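Local coordinates for SM80.1 Vicilin (Solanum melongena, PDB 5VF5), which is a 7S vicilin with two cupin domains and probably serves as a seed storage protein, carrying a bound copper ion and a bound sodium ion, at residues E216-Q219 with G225-I228; I82-Q87 with D99-H104. All blocks are in the same frame, centred on the assembly; numbering follows the deposited sequence. Where two conformers were deposited one is given.

Contact 1: residues E216-Q219 with G225-I228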
ATOM      1  N   GLU A 216      18.700   3.999   3.480  1.00 22.04           N
ATOM      2  CA  GLU A 216      19.492   2.778   3.402  1.00 21.55           C
ATOM      3  C   GLU A 216      19.889   2.501   1.968  1.00 22.27           C
ATOM      4  O   GLU A 216      19.237   2.966   1.021  1.00 25.08           O
ATOM      5  CB  GLU A 216      18.694   1.589   3.955  1.00 23.45           C
ATOM      6  CG  GLU A 216      18.344   1.783   5.424  1.00 24.34           C
ATOM      7  CD  GLU A 216      17.630   0.609   6.032  1.00 26.84           C
ATOM      8  OE1 GLU A 216      17.513  -0.460   5.388  1.00 30.15           O
ATOM      9  OE2 GLU A 216      17.191   0.749   7.191  1.00 35.41           O
ATOM     10  N   ARG A 217      20.913   1.665   1.818  1.00 24.54           N
ATOM     11  CA  ARG A 217      21.316   1.162   0.504  1.00 26.63           C
ATOM     12  C   ARG A 217      20.178   0.278  -0.021  1.00 21.82           C
ATOM     13  O   ARG A 217      19.567  -0.472   0.743  1.00 24.25           O
ATOM     14  CB  ARG A 217      22.645   0.383   0.589  1.00 27.72           C
ATOM     15  CG  ARG A 217      23.827   1.195   1.139  1.00 39.59           C
ATOM     16  CD  ARG A 217      23.971   2.574   0.503  1.00 45.78           C
ATOM     17  NE  ARG A 217      23.896   2.503  -0.959  1.00 61.54           N
ATOM     18  CZ  ARG A 217      23.593   3.515  -1.776  1.00 64.01           C
ATOM     19  NH1 ARG A 217      23.565   3.304  -3.095  1.00 69.91           N
ATOM     20  NH2 ARG A 217      23.314   4.727  -1.302  1.00 79.78           N
ATOM     21  N   PRO A 218      19.863   0.392  -1.321  1.00 22.53           N
ATOM     22  CA  PRO A 218      18.798  -0.491  -1.837  1.00 21.64           C
ATOM     23  C   PRO A 218      19.195  -1.980  -1.756  1.00 20.72           C
ATOM     24  O   PRO A 218      20.390  -2.300  -1.816  1.00 22.71           O
ATOM     25  CB  PRO A 218      18.671  -0.085  -3.294  1.00 23.51           C
ATOM     26  CG  PRO A 218      19.368   1.216  -3.443  1.00 31.21           C
ATOM     27  CD  PRO A 218      20.305   1.399  -2.303  1.00 24.72           C
ATOM     28  N   GLN A 219      18.228  -2.869  -1.626  1.00 19.99           N
ATOM     29  CA  GLN A 219      18.510  -4.292  -1.801  1.00 19.43           C
ATOM     30  C   GLN A 219      19.049  -4.593  -3.183  1.00 22.30           C
ATOM     31  O   GLN A 219      20.026  -5.377  -3.340  1.00 27.30           O
ATOM     32  CB  GLN A 219      17.302  -5.144  -1.570  1.00 21.65           C
ATOM     33  CG  GLN A 219      17.655  -6.610  -1.738  1.00 24.30           C
ATOM     34  CD  GLN A 219      16.564  -7.528  -1.309  1.00 23.15           C
ATOM     35  OE1 GLN A 219      15.416  -7.134  -1.209  1.00 27.71           O
ATOM     36  NE2 GLN A 219      16.935  -8.797  -1.042  1.00 30.97           N
ATOM     37  N   GLY A 225      17.440   2.354 -11.399  1.00 14.15           N
ATOM     38  CA  GLY A 225      16.372   2.160 -10.425  1.00 15.33           C
ATOM     39  C   GLY A 225      16.813   1.567  -9.130  1.00 14.77           C
ATOM     40  O   GLY A 225      17.978   1.219  -8.970  1.00 15.65           O
ATOM     41  N   GLN A 226      15.869   1.508  -8.177  1.00 14.37           N
ATOM     42  CA  GLN A 226      16.152   1.108  -6.813  0.50 16.02           C
ATOM     43  C   GLN A 226      14.991   0.259  -6.274  1.00 14.25           C
ATOM     44  O   GLN A 226      13.830   0.599  -6.535  1.00 14.28           O
ATOM     45  CB  GLN A 226      16.298   2.372  -5.952  0.50 16.47           C
ATOM     46  CG  GLN A 226      17.388   3.351  -6.422  0.50 16.15           C
ATOM     47  CD  GLN A 226      16.891   4.340  -7.468  0.50 18.54           C
ATOM     48  OE1 GLN A 226      15.797   4.861  -7.355  0.50 20.27           O
ATOM     49  NE2 GLN A 226      17.698   4.591  -8.497  0.50 21.44           N
ATOM     50  N   PHE A 227      15.306  -0.778  -5.512  1.00 14.41           N
ATOM     51  CA  PHE A 227      14.302  -1.533  -4.774  1.00 13.83           C
ATOM     52  C   PHE A 227      14.766  -1.658  -3.338  1.00 13.65           C
ATOM     53  O   PHE A 227      15.885  -2.118  -3.095  1.00 14.56           O
ATOM     54  CB  PHE A 227      14.163  -2.921  -5.375  1.00 15.65           C
ATOM     55  CG  PHE A 227      13.147  -3.757  -4.692  1.00 13.83           C
ATOM     56  CD1 PHE A 227      11.819  -3.709  -5.089  1.00 16.43           C
ATOM     57  CD2 PHE A 227      13.504  -4.621  -3.673  1.00 16.69           C
ATOM     58  CE1 PHE A 227      10.881  -4.489  -4.434  1.00 14.14           C
ATOM     59  CE2 PHE A 227      12.567  -5.395  -3.020  1.00 14.54           C
ATOM     60  CZ  PHE A 227      11.238  -5.345  -3.418  1.00 15.24           C
ATOM     61  N   ILE A 228      13.912  -1.307  -2.383  1.00 14.42           N
ATOM     62  CA  ILE A 228      14.163  -1.722  -1.006  1.00 19.48           C
ATOM     63  C   ILE A 228      12.878  -2.103  -0.343  1.00 12.95           C
ATOM     64  O   ILE A 228      11.786  -1.660  -0.765  1.00 14.87           O
ATOM     65  CB  ILE A 228      14.948  -0.736  -0.191  1.00 22.48           C
ATOM     66  CG1 ILE A 228      15.596  -1.407   1.074  1.00 28.02           C
ATOM     67  CG2 ILE A 228      14.061   0.446   0.161  1.00 22.99           C
ATOM     68  CD1 ILE A 228      16.539  -0.513   1.863  1.00 31.21           C
TER
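The side chain of Ile228 packs its end against the loop 216-219, its CD1 methyl pressed against the carbonyl oxygen of Arg217 at a close 3.2 Å. CG1 stands anti to the backbone N (chi1 -161°) and the chain continues extended, which carries the methyl out from the strand to this carbonyl. Glu216 comes across the same methyl at roughly a right angle: its CB and its OE1 each lie 3.7 Å from Ile228 CD1, while OE1 itself is held in a salt bridge with Arg234. Further along, the ring of Pro218 sits over the strand backbone, with its CB 3.5 Å from Phe227 O and its CG 4.1 Å from Gln226 CB. The next residue supplies the polar link, a weak hydrogen bond of 2.9 Å from Gln219 N to Phe227 O, bent to 119° at the hydrogen. Gln219 and Phe227 then extend side by side in the same direction, and the amide oxygen OE1 meets the edge of the phenyl ring, in its plane, 3.8 Å from Phe227 CE2. Running alongside strand 225-230, the loop leads directly into its antiparallel partner 220-222, the entry to a beta hairpin at the edge of a sheet in the second cupin domain. Beyond one weak, bent hydrogen bond, the contact is van der Waals, carbon against oxygen and against other carbons, and the charge of Glu216 is met by Arg234, outside the two segments.

Contact 2: residues I82-Q87 with D99-H104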
ATOM      1  N   ILE A  82       0.085  11.236  13.702  1.00 13.44           N
ATOM      2  CA  ILE A  82      -0.884  10.232  14.119  1.00 13.03           C
ATOM      3  C   ILE A  82      -0.902  10.167  15.625  1.00 12.76           C
ATOM      4  O   ILE A  82       0.139  10.078  16.269  1.00 14.14           O
ATOM      5  CB  ILE A  82      -0.635   8.841  13.505  1.00 13.22           C
ATOM      6  CG1 ILE A  82      -1.810   7.921  13.810  1.00 14.19           C
ATOM      7  CG2 ILE A  82       0.707   8.231  13.961  1.00 14.90           C
ATOM      8  CD1 ILE A  82      -1.804   6.653  13.026  1.00 15.13           C
ATOM      9  N   SER A  83      -2.076  10.192  16.209  1.00 12.16           N
ATOM     10  CA  SER A  83      -2.279  10.015  17.615  0.80 11.81           C
ATOM     11  C   SER A  83      -3.080   8.747  17.864  1.00 10.84           C
ATOM     12  O   SER A  83      -4.153   8.588  17.285  1.00 14.01           O
ATOM     13  CB  SER A  83      -2.957  11.241  18.217  0.80 13.79           C
ATOM     14  OG  SER A  83      -2.204  12.424  17.956  0.80 15.14           O
ATOM     15  N   ILE A  84      -2.598   7.859  18.719  1.00 12.10           N
ATOM     16  CA  ILE A  84      -3.175   6.555  18.965  1.00 13.25           C
ATOM     17  C   ILE A  84      -3.579   6.479  20.441  1.00 12.99           C
ATOM     18  O   ILE A  84      -2.732   6.623  21.330  1.00 15.69           O
ATOM     19  CB  ILE A  84      -2.176   5.439  18.643  1.00 15.71           C
ATOM     20  CG1 ILE A  84      -1.569   5.656  17.274  1.00 17.18           C
ATOM     21  CG2 ILE A  84      -2.838   4.082  18.791  1.00 16.44           C
ATOM     22  CD1 ILE A  84      -0.415   4.747  16.923  1.00 20.40           C
ATOM     23  N   ALA A  85      -4.838   6.234  20.702  1.00 13.36           N
ATOM     24  CA  ALA A  85      -5.429   6.157  22.032  1.00 13.49           C
ATOM     25  C   ALA A  85      -5.849   4.718  22.320  1.00 17.19           C
ATOM     26  O   ALA A  85      -6.719   4.179  21.675  1.00 25.49           O
ATOM     27  CB  ALA A  85      -6.591   7.095  22.173  1.00 17.08           C
ATOM     28  N   GLU A  86      -5.192   4.061  23.230  1.00 15.49           N
ATOM     29  CA  GLU A  86      -5.606   2.751  23.676  1.00 16.72           C
ATOM     30  C   GLU A  86      -6.243   2.917  25.052  1.00 15.50           C
ATOM     31  O   GLU A  86      -6.388   4.033  25.547  1.00 18.38           O
ATOM     32  CB  GLU A  86      -4.417   1.776  23.639  1.00 22.41           C
ATOM     33  CG  GLU A  86      -4.369   1.133  22.226  1.00 30.60           C
ATOM     34  CD  GLU A  86      -3.034   0.715  21.669  1.00 42.88           C
ATOM     35  OE1 GLU A  86      -1.972   1.284  22.043  1.00 48.96           O
ATOM     36  OE2 GLU A  86      -3.068  -0.196  20.794  1.00 41.59           O
ATOM     37  N   GLN A  87      -6.713   1.843  25.632  1.00 15.95           N
ATOM     38  CA  GLN A  87      -7.340   1.901  26.957  1.00 15.42           C
ATOM     39  C   GLN A  87      -6.374   2.425  28.017  1.00 16.57           C
ATOM     40  O   GLN A  87      -6.786   3.109  28.947  1.00 22.17           O
ATOM     41  CB  GLN A  87      -7.823   0.505  27.322  1.00 14.47           C
ATOM     42  CG  GLN A  87      -8.438   0.299  28.699  1.00 14.13           C
ATOM     43  CD  GLN A  87      -9.694   1.116  28.954  1.00 13.56           C
ATOM     44  OE1 GLN A  87     -10.361   1.574  28.010  1.00 14.96           O
ATOM     45  NE2 GLN A  87     -10.043   1.272  30.235  1.00 15.60           N
ATOM     46  N   ASP A  99       7.769   6.722   5.925  1.00 12.87           N
ATOM     47  CA  ASP A  99       7.503   6.053   7.195  1.00 12.58           C
ATOM     48  C   ASP A  99       6.480   4.930   7.020  1.00 11.91           C
ATOM     49  O   ASP A  99       5.473   5.086   6.283  1.00 13.08           O
ATOM     50  CB  ASP A  99       6.977   7.013   8.235  1.00 13.14           C
ATOM     51  CG  ASP A  99       8.044   7.910   8.852  1.00 13.91           C
ATOM     52  OD1 ASP A  99       9.279   7.684   8.688  1.00 17.63           O
ATOM     53  OD2 ASP A  99       7.615   8.857   9.569  1.00 16.76           O
ATOM     54  N   VAL A 100       6.741   3.845   7.705  1.00 11.59           N
ATOM     55  CA  VAL A 100       5.900   2.674   7.791  1.00 11.16           C
ATOM     56  C   VAL A 100       5.480   2.467   9.220  1.00 13.10           C
ATOM     57  O   VAL A 100       6.328   2.449  10.098  1.00 13.50           O
ATOM     58  CB  VAL A 100       6.627   1.412   7.293  1.00 13.11           C
ATOM     59  CG1 VAL A 100       5.731   0.190   7.397  1.00 14.11           C
ATOM     60  CG2 VAL A 100       7.168   1.605   5.875  1.00 14.82           C
ATOM     61  N   LEU A 101       4.175   2.279   9.475  1.00 11.31           N
ATOM     62  CA  LEU A 101       3.648   2.131  10.822  1.00 11.75           C
ATOM     63  C   LEU A 101       2.660   0.999  10.847  1.00 11.23           C
ATOM     64  O   LEU A 101       1.675   1.030  10.087  1.00 13.93           O
ATOM     65  CB  LEU A 101       2.974   3.426  11.294  1.00 15.09           C
ATOM     66  CG  LEU A 101       2.458   3.426  12.715  1.00 14.71           C
ATOM     67  CD1 LEU A 101       3.570   3.436  13.732  1.00 19.48           C
ATOM     68  CD2 LEU A 101       1.538   4.627  12.911  1.00 23.99           C
ATOM     69  N   ARG A 102       2.904  -0.010  11.678  1.00 12.10           N
ATOM     70  CA  ARG A 102       1.898  -1.049  11.946  1.00 11.84           C
ATOM     71  C   ARG A 102       0.934  -0.517  13.000  1.00 12.77           C
ATOM     72  O   ARG A 102       1.338  -0.097  14.075  1.00 15.26           O
ATOM     73  CB  ARG A 102       2.613  -2.294  12.432  0.70 13.50           C
ATOM     74  CG  ARG A 102       1.737  -3.431  12.866  0.70 15.44           C
ATOM     75  CD  ARG A 102       1.294  -4.285  11.704  0.70 17.07           C
ATOM     76  NE  ARG A 102       0.588  -5.407  12.291  0.70 16.79           N
ATOM     77  CZ  ARG A 102      -0.673  -5.378  12.700  0.70 16.72           C
ATOM     78  NH1 ARG A 102      -1.460  -4.332  12.427  0.70 19.66           N
ATOM     79  NH2 ARG A 102      -1.182  -6.426  13.295  0.70 20.47           N
ATOM     80  N   LEU A 103      -0.362  -0.546  12.663  1.00 11.14           N
ATOM     81  CA  LEU A 103      -1.414  -0.107  13.570  1.00 11.53           C
ATOM     82  C   LEU A 103      -2.289  -1.317  13.925  1.00 12.62           C
ATOM     83  O   LEU A 103      -2.984  -1.929  13.051  1.00 13.93           O
ATOM     84  CB  LEU A 103      -2.278   0.938  12.852  1.00 14.64           C
ATOM     85  CG  LEU A 103      -3.284   1.664  13.705  1.00 16.33           C
ATOM     86  CD1 LEU A 103      -2.608   2.557  14.743  1.00 20.13           C
ATOM     87  CD2 LEU A 103      -4.213   2.462  12.776  1.00 21.03           C
ATOM     88  N   HIS A 104      -2.324  -1.645  15.188  1.00 13.15           N
ATOM     89  CA  HIS A 104      -3.147  -2.738  15.651  1.00 13.54           C
ATOM     90  C   HIS A 104      -4.624  -2.436  15.401  1.00 12.88           C
ATOM     91  O   HIS A 104      -5.103  -1.312  15.566  1.00 14.13           O
ATOM     92  CB  HIS A 104      -2.921  -2.980  17.172  1.00 15.44           C
ATOM     93  CG  HIS A 104      -1.621  -3.618  17.489  1.00 21.57           C
ATOM     94  ND1 HIS A 104      -1.402  -4.969  17.345  1.00 24.45           N
ATOM     95  CD2 HIS A 104      -0.462  -3.087  17.953  1.00 25.29           C
ATOM     96  CE1 HIS A 104      -0.158  -5.247  17.710  1.00 31.15           C
ATOM     97  NE2 HIS A 104       0.436  -4.122  18.078  1.00 29.71           N
TER
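Ile82 and Leu101 meet tip to tip: the leucine methyl CD2 lies 3.8 Å from Ile82 CG2 and 3.9 Å from Ile82 CD1, fitting against both branches of the isoleucine. A second apolar pair follows two residues on, where Ile84 and Leu103 slide past each other in opposite directions, with Ile84 CD1 3.8 Å and Ile84 CG1 4.1 Å from Leu103 CD1. The two isoleucines use different rotamers. In Ile82, CG1 is anti to the backbone N (chi1 -171°), whereas in Ile84 it is anti to the carbonyl carbon (chi1 -49°), and this lets its CD1 reach both leucines, lying 4.5 Å from Leu101 CD2. All four side chains are buried, and all contacts within 4.5 Å are between these apolar groups; no hydrogen bond joins the two segments.

The polar groups nearby turn to other partners. Glu86 OE2 forms a salt bridge with Arg206, whose backbone oxygen accepts a hydrogen bond from His104 NE2. On the other side of strand 100-103, Arg102, in the conformer described, makes salt bridges to Glu70 and Asp240.

The axes of segments 82-85 and 100-103 pass 10.9 Å apart at an angle of 20°, the spacing of facing sheets rather than of paired strands. Strand 79-85 lies between strands 90-96 and 108-113 in one sheet, and strand 100-103 edges the other, next to strand 69-77. The four residues therefore form part of the core of the N-terminal cupin beta-barrel, continued by Phe93 and Leu95 of strand 90-96, Ile109 and Leu111 of strand 108-113, and Phe73 of strand 69-77.

Contacts 1 and 2 fall in different cupin domains of this bicupin chain, contact 2 in the N-terminal one and contact 1 in the C-terminal one. They follow one another in sequence and do not touch: their centres are 26 Å apart and their nearest atoms about 9 Å. The chain between them includes Arg206 and Thr207, which lie beside contact 2, before it reaches 216-219. Neither contact supplies a ligand to the copper ion, which is bound by Cys281, His283 and His325, or to the sodium ion at Ala25 and Gly28. An acetate ion, probably from the crystallisation liquor, lies about 4 Å from the side chain of Phe227 in contact 1.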